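Local coordinates for N-acetyltransferase (Trypanosoma brucei, PDB 3I3G), which probably transfers the acetyl group of acetyl-CoA to D-glucosamine 6-phosphate, an early step in making UDP-N-acetylglucosamine, at residues R94-I99 with G129-I134. Sequence-based numbering, arbitrary orientation.
Sequences RAVGHI and GCYKVI
The beta-alpha-beta crossover of the GNAT fold brings two parallel strands side by side: strand 96-104 leads into helix 113-127, and the chain returns as strand 132-137. Gly97 and Ile99 meet Lys132 and Ile134 in the alternating pattern of a parallel ladder. Gly97 N donates to Lys132 O (3.0 Å), Ile134 N to Gly97 O (2.8 Å), and Ile99 N to Ile134 O. Just before the ladder, Tyr131 N donates a hydrogen bond to Ala95 O.

The Arg94 side chain ties the start of segment 94-99 to the turn after helix 113-127. Gly129, at positive phi, closes the helix with a Schellman motif. Gly129 O sits at the guanidinium edge, close to its plane, and takes an almost straight hydrogen bond from Arg94 NE (3.2 Å, 169°). A bend at chi3 (67°) curls the arginine back, laying one guanidinium face on Tyr131 CB, 3.5 Å above the plane.

On the face carrying Val96, His98, Lys132 and Ile134, Val96 CG2 touches Tyr131 CE2 (3.5 Å) and Lys132 CE (3.6 Å). The other face, against helix 113-127, pairs Ile99 CD1 with Val133 CG1 at 3.6 Å. Residues 132-134 also pair antiparallel with a strand of the second subunit, continuing the sheet across the dimer. Ile134 CG1 lies between its backbone N and carbonyl carbon (chi1 57°), which brings it over the His98 ring face, 4.2 Å from the centroid.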
ATOM      1  N   ARG A  94      -3.225  15.072   3.526  1.00 16.75           N
ATOM      2  CA  ARG A  94      -2.959  14.180   4.650  1.00 16.97           C
ATOM      3  C   ARG A  94      -2.692  12.763   4.153  1.00 16.87           C
ATOM      4  O   ARG A  94      -3.377  12.268   3.259  1.00 16.93           O
ATOM      5  CB  ARG A  94      -4.111  14.205   5.654  1.00 17.02           C
ATOM      6  CG  ARG A  94      -4.294  15.556   6.328  1.00 17.70           C
ATOM      7  CD  ARG A  94      -5.259  15.472   7.494  1.00 18.84           C
ATOM      8  NE  ARG A  94      -4.724  14.673   8.594  1.00 19.58           N
ATOM      9  CZ  ARG A  94      -5.393  14.399   9.708  1.00 20.27           C
ATOM     10  NH1 ARG A  94      -4.833  13.664  10.660  1.00 20.60           N
ATOM     11  NH2 ARG A  94      -6.626  14.857   9.869  1.00 20.48           N
ATOM     12  N   ALA A  95      -1.686  12.116   4.732  1.00 16.84           N
ATOM     13  CA  ALA A  95      -1.248  10.812   4.250  1.00 16.74           C
ATOM     14  C   ALA A  95      -2.062   9.660   4.827  1.00 16.67           C
ATOM     15  O   ALA A  95      -2.806   9.826   5.793  1.00 16.73           O
ATOM     16  CB  ALA A  95       0.236  10.610   4.532  1.00 16.75           C
ATOM     17  N   VAL A  96      -1.915   8.491   4.213  1.00 16.54           N
ATOM     18  CA  VAL A  96      -2.537   7.272   4.706  1.00 16.43           C
ATOM     19  C   VAL A  96      -1.455   6.281   5.120  1.00 16.35           C
ATOM     20  O   VAL A  96      -0.521   6.018   4.364  1.00 16.29           O
ATOM     21  CB  VAL A  96      -3.427   6.621   3.637  1.00 16.37           C
ATOM     22  CG1 VAL A  96      -3.872   5.237   4.085  1.00 16.40           C
ATOM     23  CG2 VAL A  96      -4.627   7.509   3.334  1.00 16.53           C
ATOM     24  N   GLY A  97      -1.582   5.741   6.327  1.00 16.21           N
ATOM     25  CA  GLY A  97      -0.642   4.738   6.814  1.00 16.01           C
ATOM     26  C   GLY A  97      -1.045   3.337   6.400  1.00 16.00           C
ATOM     27  O   GLY A  97      -2.100   2.841   6.798  1.00 15.98           O
ATOM     28  N   HIS A  98      -0.204   2.699   5.592  1.00 15.86           N
ATOM     29  CA  HIS A  98      -0.454   1.337   5.139  1.00 15.87           C
ATOM     30  C   HIS A  98       0.396   0.352   5.931  1.00 15.84           C
ATOM     31  O   HIS A  98       1.617   0.328   5.788  1.00 15.78           O
ATOM     32  CB  HIS A  98      -0.131   1.200   3.651  1.00 15.96           C
ATOM     33  CG  HIS A  98      -0.985   2.051   2.764  1.00 16.15           C
ATOM     34  ND1 HIS A  98      -2.031   1.541   2.026  1.00 16.80           N
ATOM     35  CD2 HIS A  98      -0.946   3.377   2.493  1.00 16.52           C
ATOM     36  CE1 HIS A  98      -2.601   2.516   1.341  1.00 16.58           C
ATOM     37  NE2 HIS A  98      -1.962   3.640   1.607  1.00 16.58           N
ATOM     38  N   ILE A  99      -0.252  -0.454   6.765  1.00 15.77           N
ATOM     39  CA  ILE A  99       0.449  -1.482   7.526  1.00 15.76           C
ATOM     40  C   ILE A  99       0.499  -2.787   6.738  1.00 15.84           C
ATOM     41  O   ILE A  99      -0.516  -3.246   6.214  1.00 15.79           O
ATOM     42  CB  ILE A  99      -0.198  -1.717   8.904  1.00 15.72           C
ATOM     43  CG1 ILE A  99       0.014  -0.494   9.800  1.00 15.54           C
ATOM     44  CG2 ILE A  99       0.382  -2.961   9.565  1.00 15.70           C
ATOM     45  CD1 ILE A  99      -0.532  -0.658  11.206  1.00 15.52           C
ATOM     46  N   GLY A 129       1.198  12.806  10.308  1.00 22.17           N
ATOM     47  CA  GLY A 129      -0.011  13.506   9.882  1.00 21.66           C
ATOM     48  C   GLY A 129      -1.035  12.643   9.167  1.00 21.34           C
ATOM     49  O   GLY A 129      -1.926  13.160   8.491  1.00 21.35           O
ATOM     50  N   CYS A 130      -0.917  11.327   9.309  1.00 20.90           N
ATOM     51  CA  CYS A 130      -1.884  10.415   8.708  1.00 20.42           C
ATOM     52  C   CYS A 130      -3.259  10.610   9.339  1.00 20.22           C
ATOM     53  O   CYS A 130      -3.370  10.814  10.547  1.00 20.18           O
ATOM     54  CB  CYS A 130      -1.439   8.960   8.875  1.00 20.41           C
ATOM     55  SG  CYS A 130       0.020   8.491   7.913  1.00 19.94           S
ATOM     56  N   TYR A 131      -4.305  10.549   8.522  1.00 19.96           N
ATOM     57  CA  TYR A 131      -5.666  10.675   9.035  1.00 19.70           C
ATOM     58  C   TYR A 131      -6.292   9.303   9.269  1.00 19.44           C
ATOM     59  O   TYR A 131      -7.292   9.180   9.977  1.00 19.44           O
ATOM     60  CB  TYR A 131      -6.536  11.517   8.096  1.00 19.77           C
ATOM     61  CG  TYR A 131      -6.945  10.816   6.821  1.00 19.96           C
ATOM     62  CD1 TYR A 131      -8.131  10.099   6.750  1.00 20.02           C
ATOM     63  CD2 TYR A 131      -6.148  10.878   5.686  1.00 20.17           C
ATOM     64  CE1 TYR A 131      -8.512   9.460   5.587  1.00 20.38           C
ATOM     65  CE2 TYR A 131      -6.520  10.243   4.519  1.00 20.36           C
ATOM     66  CZ  TYR A 131      -7.701   9.535   4.475  1.00 20.50           C
ATOM     67  OH  TYR A 131      -8.072   8.901   3.312  1.00 20.81           O
ATOM     68  N   LYS A 132      -5.694   8.275   8.677  1.00 19.07           N
ATOM     69  CA  LYS A 132      -6.161   6.909   8.875  1.00 18.72           C
ATOM     70  C   LYS A 132      -5.039   5.898   8.668  1.00 18.58           C
ATOM     71  O   LYS A 132      -4.040   6.186   8.008  1.00 18.46           O
ATOM     72  CB  LYS A 132      -7.323   6.590   7.929  1.00 18.73           C
ATOM     73  CG  LYS A 132      -6.905   6.388   6.479  1.00 18.62           C
ATOM     74  CD  LYS A 132      -8.071   5.925   5.618  1.00 18.82           C
ATOM     75  CE  LYS A 132      -7.636   5.701   4.177  1.00 19.07           C
ATOM     76  NZ  LYS A 132      -8.750   5.202   3.322  1.00 19.02           N
ATOM     77  N   VAL A 133      -5.212   4.716   9.248  1.00 18.33           N
ATOM     78  CA  VAL A 133      -4.305   3.601   9.023  1.00 18.19           C
ATOM     79  C   VAL A 133      -5.115   2.425   8.498  1.00 18.20           C
ATOM     80  O   VAL A 133      -6.157   2.082   9.054  1.00 18.05           O
ATOM     81  CB  VAL A 133      -3.581   3.178  10.317  1.00 18.17           C
ATOM     82  CG1 VAL A 133      -2.697   1.967  10.056  1.00 18.14           C
ATOM     83  CG2 VAL A 133      -2.759   4.332  10.871  1.00 18.12           C
ATOM     84  N   ILE A 134      -4.641   1.817   7.417  1.00 18.27           N
ATOM     85  CA  ILE A 134      -5.348   0.693   6.819  1.00 18.43           C
ATOM     86  C   ILE A 134      -4.434  -0.507   6.624  1.00 18.60           C
ATOM     87  O   ILE A 134      -3.216  -0.365   6.511  1.00 18.51           O
ATOM     88  CB  ILE A 134      -5.978   1.072   5.465  1.00 18.42           C
ATOM     89  CG1 ILE A 134      -4.909   1.593   4.505  1.00 18.43           C
ATOM     90  CG2 ILE A 134      -7.078   2.103   5.662  1.00 18.30           C
ATOM     91  CD1 ILE A 134      -5.429   1.894   3.116  1.00 18.83           C
TER